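Local coordinates for glutamine aminotransferase class-II domain protein (PDB 3MDN) that probably releases ammonia from glutamine through an Ntn-type class-II amidotransferase domain, its acceptor substrate being uncertain, at residues G119-A122 with F123-Q126. Numbering follows the deposited sequence.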
loop_
_atom_site.group_PDB
_atom_site.type_symbol
_atom_site.label_atom_id
_atom_site.label_comp_id
_atom_site.label_asym_id
_atom_site.label_seq_id
_atom_site.Cartn_x
_atom_site.Cartn_y
_atom_site.Cartn_z
ATOM N N GLY D 119 -23.907 -17.813 -4.233
ATOM C CA GLY D 119 -23.429 -18.904 -3.386
ATOM C C GLY D 119 -22.058 -19.405 -3.804
ATOM O O GLY D 119 -21.626 -20.472 -3.376
ATOM N N PHE D 120 -21.373 -18.624 -4.637
ATOM C CA PHE D 120 -20.125 -19.050 -5.266
ATOM C C PHE D 120 -19.169 -19.733 -4.286
ATOM O O PHE D 120 -18.618 -20.805 -4.575
ATOM C CB PHE D 120 -19.461 -17.850 -5.926
ATOM C CG PHE D 120 -18.165 -18.172 -6.624
ATOM C CD1 PHE D 120 -18.165 -18.833 -7.850
ATOM C CD2 PHE D 120 -16.950 -17.764 -6.077
ATOM C CE1 PHE D 120 -16.990 -19.091 -8.499
ATOM C CE2 PHE D 120 -15.754 -18.022 -6.738
ATOM C CZ PHE D 120 -15.771 -18.702 -7.933
ATOM N N GLU D 121 -18.980 -19.136 -3.112
ATOM C CA GLU D 121 -18.002 -19.703 -2.172
ATOM C C GLU D 121 -18.301 -21.151 -1.806
ATOM O O GLU D 121 -17.391 -21.905 -1.521
ATOM C CB GLU D 121 -17.816 -18.838 -0.929
ATOM C CG GLU D 121 -16.756 -17.774 -1.131
ATOM C CD GLU D 121 -15.320 -18.344 -1.185
ATOM O OE1 GLU D 121 -14.896 -19.049 -0.230
ATOM O OE2 GLU D 121 -14.613 -18.073 -2.190
ATOM N N ALA D 122 -19.566 -21.553 -1.884
ATOM C CA ALA D 122 -19.916 -22.936 -1.572
ATOM C C ALA D 122 -19.483 -23.927 -2.674
ATOM O O ALA D 122 -19.496 -25.138 -2.451
ATOM C CB ALA D 122 -21.398 -23.073 -1.266
ATOM N N PHE D 123 -19.081 -23.432 -3.841
ATOM C CA PHE D 123 -18.625 -24.353 -4.891
ATOM C C PHE D 123 -17.371 -23.893 -5.623
ATOM O O PHE D 123 -17.151 -24.261 -6.779
ATOM C CB PHE D 123 -19.762 -24.686 -5.884
ATOM C CG PHE D 123 -20.351 -23.479 -6.603
ATOM C CD1 PHE D 123 -21.470 -22.827 -6.101
ATOM C CD2 PHE D 123 -19.810 -23.036 -7.804
ATOM C CE1 PHE D 123 -22.018 -21.740 -6.772
ATOM C CE2 PHE D 123 -20.346 -21.981 -8.476
ATOM C CZ PHE D 123 -21.459 -21.319 -7.965
ATOM N N ARG D 124 -16.552 -23.077 -4.959
ATOM C CA ARG D 124 -15.425 -22.473 -5.660
ATOM C C ARG D 124 -14.547 -23.540 -6.298
ATOM O O ARG D 124 -14.076 -23.361 -7.419
ATOM C CB ARG D 124 -14.575 -21.559 -4.771
ATOM C CG ARG D 124 -13.311 -21.080 -5.504
ATOM C CD ARG D 124 -12.834 -19.725 -5.041
ATOM N NE ARG D 124 -12.265 -19.817 -3.718
ATOM C CZ ARG D 124 -10.988 -20.080 -3.467
ATOM N NH1 ARG D 124 -10.603 -20.152 -2.219
ATOM N NH2 ARG D 124 -10.112 -20.274 -4.452
ATOM N N LYS D 125 -14.345 -24.645 -5.591
ATOM C CA LYS D 125 -13.483 -25.720 -6.082
ATOM C C LYS D 125 -13.915 -26.224 -7.463
ATOM O O LYS D 125 -13.088 -26.281 -8.380
ATOM C CB LYS D 125 -13.415 -26.870 -5.078
ATOM C CG LYS D 125 -12.466 -27.978 -5.481
ATOM C CD LYS D 125 -12.194 -28.916 -4.314
ATOM C CE LYS D 125 -11.199 -29.981 -4.694
ATOM N NZ LYS D 125 -11.162 -31.000 -3.652
ATOM N N GLN D 126 -15.199 -26.556 -7.610
ATOM C CA GLN D 126 -15.742 -27.021 -8.880
ATOM C C GLN D 126 -15.659 -25.953 -9.968
ATOM O O GLN D 126 -15.392 -26.269 -11.137
ATOM C CB GLN D 126 -17.199 -27.469 -8.720
ATOM C CG GLN D 126 -17.402 -28.656 -7.772
ATOM C CD GLN D 126 -17.878 -28.208 -6.397
ATOM O OE1 GLN D 126 -18.934 -28.642 -5.927
ATOM N NE2 GLN D 126 -17.117 -27.324 -5.750
#
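With CG placed between its backbone N and carbonyl carbon (chi1 59°), the side chain of F123 folds back over the turn that precedes it, while F120, whose CG stands anti to its own N (chi1 -179°), sends its ring to meet it. The two rings form an offset edge-to-face pair, centroids 5.6 Å apart and planes at 75°, with the edge of F120 directed at the face of F123. That face also receives a CH-pi contact from the backbone, F120 CA lying 4.0 Å from the ring centroid of F123. The main chain closes a tight turn here: F123 N donates to F120 O at 2.8 Å, a fairly straight bond that reaches the oxygen from above the carbonyl plane, one step after A122 N bonds G119 O. F123 sits at the N-cap position of helix 124-129, and its ring continues onto L175, S176 and H179 of helix 161-179. With alanine in place of F123, the edge of F120 would probably lose its aromatic partner and a gap would open between the turn and helix 161-179. Over one face of F120 lies R124 CA, and the arginine's CD packs 3.8 Å from F120 CE2. Farther out, E121 and R124 run side by side, their carboxylate and guanidinium nearly coplanar; R124 NE reaches the syn side of E121 OE2 at 3.3 Å, a long and bent salt-bridge bond. Both charged groups have further partners in the second subunit, E121 OE1 meeting T137 OG1 of that chain and R124 NH1 its R139 O. The chemistry is therefore divided: aromatic packing joins the helix start to helices 161-179 and 144-154 of the same chain, whereas the ion pair, probably modest by itself, faces the second subunit and is tied into that interface.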